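Local coordinates for SusD-like carbohydrate binding protein BF1063 (Bacteroides fragilis NCTC 9343, PDB 3I4G), which probably binds carbohydrate at the bacterial outer membrane, helping to capture glycans for uptake, at residues 412-415 against 416-420; 316-319 against 320-323; 405-408 against 409-412. All coordinates share one frame; numbering follows the deposited sequence.

Contact 1: 412-415 against 416-420; sequences ETIN and AVRGR
Arg418 lies against Ile414, one helical turn earlier, and shows how a long polar side chain can use its aliphatic part locally and its charged end at a distance. Its backbone N gives a hydrogen bond of 2.9 Å to Ile414 O, and the side chain then passes the same oxygen. CB packs against Ile414 O. CG, placed beside the backbone N with chi1 at -70°, comes closer still, 3.4 Å from Ile414 O. CD draws a little away from that carbonyl while also meeting the side chain of Ile414, 4.0 Å from Ile414 CG1, with the two side chains running side by side and pointing the same way. A bend at chi3 (66°) then turns the guanidinium group away from the helix: NE donates to Pro426 O, while NH1 and NH2 form salt bridges with Glu443 and Glu292. Two carboxylates and a carbonyl thus hold the buried group, which probably stabilises its positive charge.

The turn belongs to helix 414-418, a short helix packed against helices 387-400 and 433-447 in the SusD-family part of the chain, with Thr413 at its N-cap position. The side chain of Thr413 makes no capping bond here, and its OG1 is bonded back to Ile409 O. Thr413 O accepts from Val417 N at 3.2 Å, and from Ala416 N only weakly. Val417 also sets CG2 3.5 Å from Thr413 O. At the other end of the helix Gly419 N reaches Asn415 O at 2.8 Å, but from 43° above the carbonyl plane, at the last turn before the chain departs from helical angles at Arg420. The amide of Asn415 is tied to a neighbouring segment, OD1 accepting from Val428 N.

Contact 2: 316-319 against 320-323; sequences DPRL and DYTI
The Tyr321 ring lies over Pro317 at the start of helix 317-322, with Pro317 O 3.2 Å above one ring face, offset toward the rim, and Pro317 CB 3.7 Å from Tyr321 CE2. The same carbonyl accepts from Tyr321 N, so backbone and ring share one anchor. Packing is also close at the end of the helix. Thr322 OG1, held beside its backbone N (chi1 -57°), donates to Arg318 O at 2.7 Å, and Leu319 O accepts from both Thr322 N and Ile323 N while Leu319 CD2 touches Ile323 CG1 at 3.9 Å. Asp316 caps the first turn: OD1 accepts from both Arg318 N and NE, and Asp316 OD2 pairs with Arg318 NH2 at 2.8 Å in a side-on salt bridge. The looser flank is that of Asp320, where water joins Asp316 O to Asp320 N, replacing a direct bond across 4.3 Å, and Asp320 OD1 turns to Tyr325 OH. Beyond the turn, Arg318 NH1 bridges to Glu443 and Glu447 of helix 433-447 and its side chain touches helix 414-418, while Ile323, the first residue past the helix, begins strand 323-325.

Contact 3: 405-408 against 409-412; sequences ITQG and ILDE
An N-cap opens helix 407-412, a short helix in contact with helices 387-400 and 433-447, and Thr406 provides it. Its OG1 accepts from Ile409 N at 3.0 Å in a nearly straight N-H...O bond. The hydroxyl can reach that N-H because chi1 of 66° sets OG1 between the backbone N and the carbonyl carbon, turned back over the first turn. The side chain of Ile409 crosses Thr406 at about a right angle, bringing Ile409 CG1 to 3.5 Å from Thr406 OG1. Thr406 O continues the capped turn by accepting from Leu410 N.

Ile405, just before the cap, and Leu410 form a hydrophobic staple. Ile405 CG2 meets Leu410 CD2 at 3.7 Å, the two side chains nearly perpendicular, and lies farther from Ile409 CG2. Both Ile405 and Leu410 also touch Leu436 of helix 433-447, so this flank faces helix 433-447.

A polar pair occupies another flank. Gln407 bends at its second torsion and brings its amide back toward Asp411, one turn on. Gln407 NE2 donates to Asp411 OD1 at 2.9 Å, with the acceptor close to the amide plane but the donor 41° above the carboxylate plane; the two flat groups are turned 52° against each other. Gln407 NE2 also donates to Val428 O, and Asp411 OD1 receives Asn415 ND2 as well. The backbone repeats the pairing, Asp411 N giving a bond of 2.8 Å to Gln407 O.

With two amide donors on one carboxylate oxygen, the negative charge of Asp411 is probably partly offset, and the amide of Gln407 is fixed in rotation by its two acceptors.

Along the chain, contact 2 comes first: it spans the short helix 317-322 and hands over to strand 323-325. Contact 3 follows after strand 380-386 and helix 387-400, spanning the short helix 407-412 from its cap. Contact 1 then begins on Glu412, where contact 3 ends, and closes helix 414-418. None nests within or crosses another; all are local turns in series. Contacts 1 and 3 join consecutive helices, with a probable hydrogen bond from Asn415 N to Leu410 O across the junction. Contact 2 meets contact 1 through space, where Arg318 packs on Val417, whereas contacts 2 and 3 stay about 12 Å apart at their nearest atoms. Helix 433-447 is a neighbour to all three.

Contact 1: 412-415 against 416-420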
loop_
_atom_site.group_PDB
_atom_site.type_symbol
_atom_site.label_atom_id
_atom_site.label_comp_id
_atom_site.label_asym_id
_atom_site.label_seq_id
_atom_site.Cartn_x
_atom_site.Cartn_y
_atom_site.Cartn_z
ATOM N N GLU A 412 6.312 -23.082 -5.407
ATOM C CA GLU A 412 5.036 -22.526 -5.880
ATOM C C GLU A 412 4.755 -21.131 -5.290
ATOM O O GLU A 412 3.837 -20.454 -5.731
ATOM C CB GLU A 412 3.864 -23.487 -5.602
ATOM C CG GLU A 412 3.457 -23.580 -4.191
ATOM C CD GLU A 412 2.271 -24.546 -3.929
ATOM O OE1 GLU A 412 1.491 -24.828 -4.863
ATOM O OE2 GLU A 412 2.144 -24.980 -2.766
ATOM N N THR A 413 5.503 -20.714 -4.275
ATOM C CA THR A 413 5.227 -19.464 -3.588
ATOM C C THR A 413 6.386 -18.484 -3.725
ATOM O O THR A 413 6.477 -17.749 -4.702
ATOM C CB THR A 413 4.859 -19.692 -2.093
ATOM O OG1 THR A 413 5.914 -20.384 -1.387
ATOM C CG2 THR A 413 3.551 -20.485 -1.942
ATOM N N ILE A 414 7.272 -18.460 -2.746
ATOM C CA ILE A 414 8.368 -17.509 -2.732
ATOM C C ILE A 414 9.270 -17.597 -3.966
ATOM O O ILE A 414 9.711 -16.562 -4.482
ATOM C CB ILE A 414 9.182 -17.647 -1.420
ATOM C CG1 ILE A 414 10.216 -16.537 -1.311
ATOM C CG2 ILE A 414 9.815 -19.045 -1.290
ATOM C CD1 ILE A 414 10.644 -16.278 0.164
ATOM N N ASN A 415 9.515 -18.803 -4.457
ATOM C CA ASN A 415 10.394 -18.945 -5.621
ATOM C C ASN A 415 9.681 -18.603 -6.938
ATOM O O ASN A 415 10.331 -18.288 -7.937
ATOM C CB ASN A 415 11.040 -20.319 -5.639
ATOM C CG ASN A 415 11.927 -20.515 -4.475
ATOM O OD1 ASN A 415 12.413 -19.543 -3.918
ATOM N ND2 ASN A 415 12.149 -21.763 -4.096
ATOM N N ALA A 416 8.355 -18.645 -6.955
ATOM C CA ALA A 416 7.614 -18.166 -8.124
ATOM C C ALA A 416 7.703 -16.638 -8.185
ATOM O O ALA A 416 7.806 -16.061 -9.282
ATOM C CB ALA A 416 6.163 -18.639 -8.062
ATOM N N VAL A 417 7.704 -15.988 -7.027
ATOM C CA VAL A 417 7.867 -14.536 -6.949
ATOM C C VAL A 417 9.293 -14.161 -7.300
ATOM O O VAL A 417 9.529 -13.329 -8.186
ATOM C CB VAL A 417 7.511 -14.027 -5.554
ATOM C CG1 VAL A 417 7.805 -12.554 -5.393
ATOM C CG2 VAL A 417 6.021 -14.293 -5.300
ATOM N N ARG A 418 10.259 -14.845 -6.718
ATOM C CA ARG A 418 11.663 -14.547 -7.033
ATOM C C ARG A 418 12.066 -14.932 -8.462
ATOM O O ARG A 418 12.958 -14.325 -9.069
ATOM C CB ARG A 418 12.590 -15.244 -6.049
ATOM C CG ARG A 418 12.515 -14.648 -4.652
ATOM C CD ARG A 418 13.284 -15.424 -3.621
ATOM N NE ARG A 418 14.725 -15.412 -3.830
ATOM C CZ ARG A 418 15.552 -14.442 -3.433
ATOM N NH1 ARG A 418 15.097 -13.320 -2.875
ATOM N NH2 ARG A 418 16.847 -14.580 -3.671
ATOM N N GLY A 419 11.419 -15.963 -8.979
ATOM C CA GLY A 419 11.703 -16.517 -10.296
ATOM C C GLY A 419 11.070 -15.805 -11.459
ATOM O O GLY A 419 11.292 -16.176 -12.595
ATOM N N ARG A 420 10.289 -14.764 -11.181
ATOM C CA ARG A 420 9.723 -13.921 -12.195
ATOM C C ARG A 420 10.813 -13.602 -13.211
ATOM O O ARG A 420 11.917 -13.227 -12.810
ATOM C CB ARG A 420 9.203 -12.631 -11.503
ATOM C CG ARG A 420 8.479 -11.700 -12.391
ATOM C CD ARG A 420 8.344 -10.332 -11.779
ATOM N NE ARG A 420 7.614 -10.306 -10.515
ATOM C CZ ARG A 420 6.293 -10.237 -10.421
ATOM N NH1 ARG A 420 5.514 -10.292 -11.482
ATOM N NH2 ARG A 420 5.729 -10.171 -9.221
#

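Contact 2: 316-319 against 320-323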
loop_
_atom_site.group_PDB
_atom_site.type_symbol
_atom_site.label_atom_id
_atom_site.label_comp_id
_atom_site.label_asym_id
_atom_site.label_seq_id
_atom_site.Cartn_x
_atom_site.Cartn_y
_atom_site.Cartn_z
ATOM N N ASP A 316 19.505 -6.899 -6.475
ATOM C CA ASP A 316 18.179 -7.375 -6.892
ATOM C C ASP A 316 17.623 -6.380 -7.923
ATOM O O ASP A 316 17.588 -5.182 -7.652
ATOM C CB ASP A 316 17.300 -7.442 -5.652
ATOM C CG ASP A 316 15.970 -8.162 -5.870
ATOM O OD1 ASP A 316 15.269 -7.896 -6.860
ATOM O OD2 ASP A 316 15.608 -8.935 -4.970
ATOM N N PRO A 317 17.165 -6.865 -9.096
ATOM C CA PRO A 317 16.622 -5.961 -10.100
ATOM C C PRO A 317 15.476 -5.114 -9.582
ATOM O O PRO A 317 15.258 -4.017 -10.119
ATOM C CB PRO A 317 16.152 -6.912 -11.229
ATOM C CG PRO A 317 17.008 -8.092 -11.076
ATOM C CD PRO A 317 17.222 -8.247 -9.596
ATOM N N ARG A 318 14.763 -5.593 -8.553
ATOM C CA ARG A 318 13.637 -4.793 -8.023
ATOM C C ARG A 318 14.076 -3.486 -7.397
ATOM O O ARG A 318 13.227 -2.585 -7.276
ATOM C CB ARG A 318 12.817 -5.619 -7.021
ATOM C CG ARG A 318 12.032 -6.713 -7.720
ATOM C CD ARG A 318 11.410 -7.682 -6.768
ATOM N NE ARG A 318 12.425 -8.566 -6.174
ATOM C CZ ARG A 318 12.160 -9.554 -5.334
ATOM N NH1 ARG A 318 10.918 -9.843 -4.990
ATOM N NH2 ARG A 318 13.167 -10.272 -4.838
ATOM N N LEU A 319 15.363 -3.343 -7.037
ATOM C CA LEU A 319 15.811 -2.060 -6.492
ATOM C C LEU A 319 15.692 -0.987 -7.561
ATOM O O LEU A 319 14.941 -0.034 -7.404
ATOM C CB LEU A 319 17.238 -2.199 -5.990
ATOM C CG LEU A 319 17.871 -1.042 -5.221
ATOM C CD1 LEU A 319 19.113 -1.569 -4.485
ATOM C CD2 LEU A 319 18.222 0.160 -6.121
ATOM N N ASP A 320 16.372 -1.171 -8.699
ATOM C CA ASP A 320 16.258 -0.189 -9.768
ATOM C C ASP A 320 14.845 -0.126 -10.332
ATOM O O ASP A 320 14.448 0.933 -10.826
ATOM C CB ASP A 320 17.295 -0.474 -10.894
ATOM C CG ASP A 320 18.696 0.006 -10.565
ATOM O OD1 ASP A 320 18.809 1.069 -9.898
ATOM O OD2 ASP A 320 19.677 -0.656 -11.024
ATOM N N TYR A 321 14.065 -1.202 -10.279
ATOM C CA TYR A 321 12.676 -1.088 -10.754
ATOM C C TYR A 321 11.813 -0.191 -9.859
ATOM O O TYR A 321 10.866 0.406 -10.315
ATOM C CB TYR A 321 11.964 -2.434 -10.827
ATOM C CG TYR A 321 12.559 -3.449 -11.792
ATOM C CD1 TYR A 321 13.217 -3.060 -12.928
ATOM C CD2 TYR A 321 12.351 -4.819 -11.608
ATOM C CE1 TYR A 321 13.737 -4.001 -13.833
ATOM C CE2 TYR A 321 12.869 -5.764 -12.481
ATOM C CZ TYR A 321 13.560 -5.346 -13.585
ATOM O OH TYR A 321 14.093 -6.255 -14.501
ATOM N N THR A 322 12.166 -0.110 -8.588
ATOM C CA THR A 322 11.320 0.548 -7.588
ATOM C C THR A 322 11.740 1.946 -7.194
ATOM O O THR A 322 10.855 2.805 -6.970
ATOM C CB THR A 322 11.236 -0.349 -6.356
ATOM O OG1 THR A 322 10.725 -1.640 -6.774
ATOM C CG2 THR A 322 10.300 0.207 -5.299
ATOM N N ILE A 323 13.044 2.195 -7.125
ATOM C CA ILE A 323 13.560 3.489 -6.681
ATOM C C ILE A 323 14.636 3.988 -7.602
ATOM O O ILE A 323 15.232 3.198 -8.356
ATOM C CB ILE A 323 14.100 3.396 -5.200
ATOM C CG1 ILE A 323 15.344 2.502 -5.091
ATOM C CG2 ILE A 323 13.001 2.903 -4.285
ATOM C CD1 ILE A 323 15.967 2.455 -3.679
HETATM O O HOH W 1 18.780 -3.006 -9.046
#

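Contact 3: 405-408 against 409-412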
loop_
_atom_site.group_PDB
_atom_site.type_symbol
_atom_site.label_atom_id
_atom_site.label_comp_id
_atom_site.label_asym_id
_atom_site.label_seq_id
_atom_site.Cartn_x
_atom_site.Cartn_y
_atom_site.Cartn_z
ATOM N N ILE A 405 6.873 -27.190 5.651
ATOM C CA ILE A 405 7.186 -26.533 4.411
ATOM C C ILE A 405 8.105 -27.447 3.613
ATOM O O ILE A 405 9.092 -27.965 4.140
ATOM C CB ILE A 405 7.886 -25.212 4.671
ATOM C CG1 ILE A 405 7.074 -24.348 5.667
ATOM C CG2 ILE A 405 8.154 -24.500 3.350
ATOM C CD1 ILE A 405 5.671 -24.034 5.217
ATOM N N THR A 406 7.728 -27.690 2.370
ATOM C CA THR A 406 8.503 -28.502 1.452
ATOM C C THR A 406 9.108 -27.631 0.366
ATOM O O THR A 406 8.672 -26.499 0.134
ATOM C CB THR A 406 7.638 -29.539 0.747
ATOM O OG1 THR A 406 6.683 -28.895 -0.107
ATOM C CG2 THR A 406 6.913 -30.437 1.762
ATOM N N GLN A 407 10.095 -28.162 -0.338
ATOM C CA GLN A 407 10.651 -27.425 -1.456
ATOM C C GLN A 407 9.560 -27.167 -2.505
ATOM O O GLN A 407 9.574 -26.125 -3.142
ATOM C CB GLN A 407 11.843 -28.153 -2.077
ATOM C CG GLN A 407 12.601 -27.351 -3.106
ATOM C CD GLN A 407 13.212 -26.100 -2.494
ATOM O OE1 GLN A 407 13.853 -26.183 -1.446
ATOM N NE2 GLN A 407 13.037 -24.953 -3.142
ATOM N N GLY A 408 8.614 -28.081 -2.689
ATOM C CA GLY A 408 7.514 -27.866 -3.614
ATOM C C GLY A 408 6.694 -26.642 -3.245
ATOM O O GLY A 408 6.289 -25.853 -4.117
ATOM N N ILE A 409 6.396 -26.492 -1.962
ATOM C CA ILE A 409 5.651 -25.307 -1.487
ATOM C C ILE A 409 6.467 -24.039 -1.706
ATOM O O ILE A 409 5.934 -23.029 -2.145
ATOM C CB ILE A 409 5.243 -25.462 -0.014
ATOM C CG1 ILE A 409 4.163 -26.524 0.100
ATOM C CG2 ILE A 409 4.737 -24.133 0.593
ATOM C CD1 ILE A 409 3.900 -27.005 1.543
ATOM N N LEU A 410 7.764 -24.085 -1.414
ATOM C CA LEU A 410 8.611 -22.924 -1.663
ATOM C C LEU A 410 8.592 -22.585 -3.148
ATOM O O LEU A 410 8.509 -21.422 -3.523
ATOM C CB LEU A 410 10.052 -23.167 -1.188
ATOM C CG LEU A 410 10.279 -23.379 0.299
ATOM C CD1 LEU A 410 11.714 -23.795 0.572
ATOM C CD2 LEU A 410 9.928 -22.107 1.104
ATOM N N ASP A 411 8.688 -23.593 -4.006
ATOM C CA ASP A 411 8.737 -23.360 -5.444
ATOM C C ASP A 411 7.454 -22.751 -5.998
ATOM O O ASP A 411 7.516 -21.938 -6.918
ATOM C CB ASP A 411 9.098 -24.658 -6.168
ATOM C CG ASP A 411 10.539 -25.053 -5.934
ATOM O OD1 ASP A 411 11.334 -24.208 -5.407
ATOM O OD2 ASP A 411 10.889 -26.202 -6.291
ATOM N N GLU A 412 6.312 -23.082 -5.407
ATOM C CA GLU A 412 5.036 -22.526 -5.880
ATOM C C GLU A 412 4.755 -21.131 -5.290
ATOM O O GLU A 412 3.837 -20.454 -5.731
ATOM C CB GLU A 412 3.864 -23.487 -5.602
ATOM C CG GLU A 412 3.457 -23.580 -4.191
ATOM C CD GLU A 412 2.271 -24.546 -3.929
ATOM O OE1 GLU A 412 1.491 -24.828 -4.863
ATOM O OE2 GLU A 412 2.144 -24.980 -2.766
#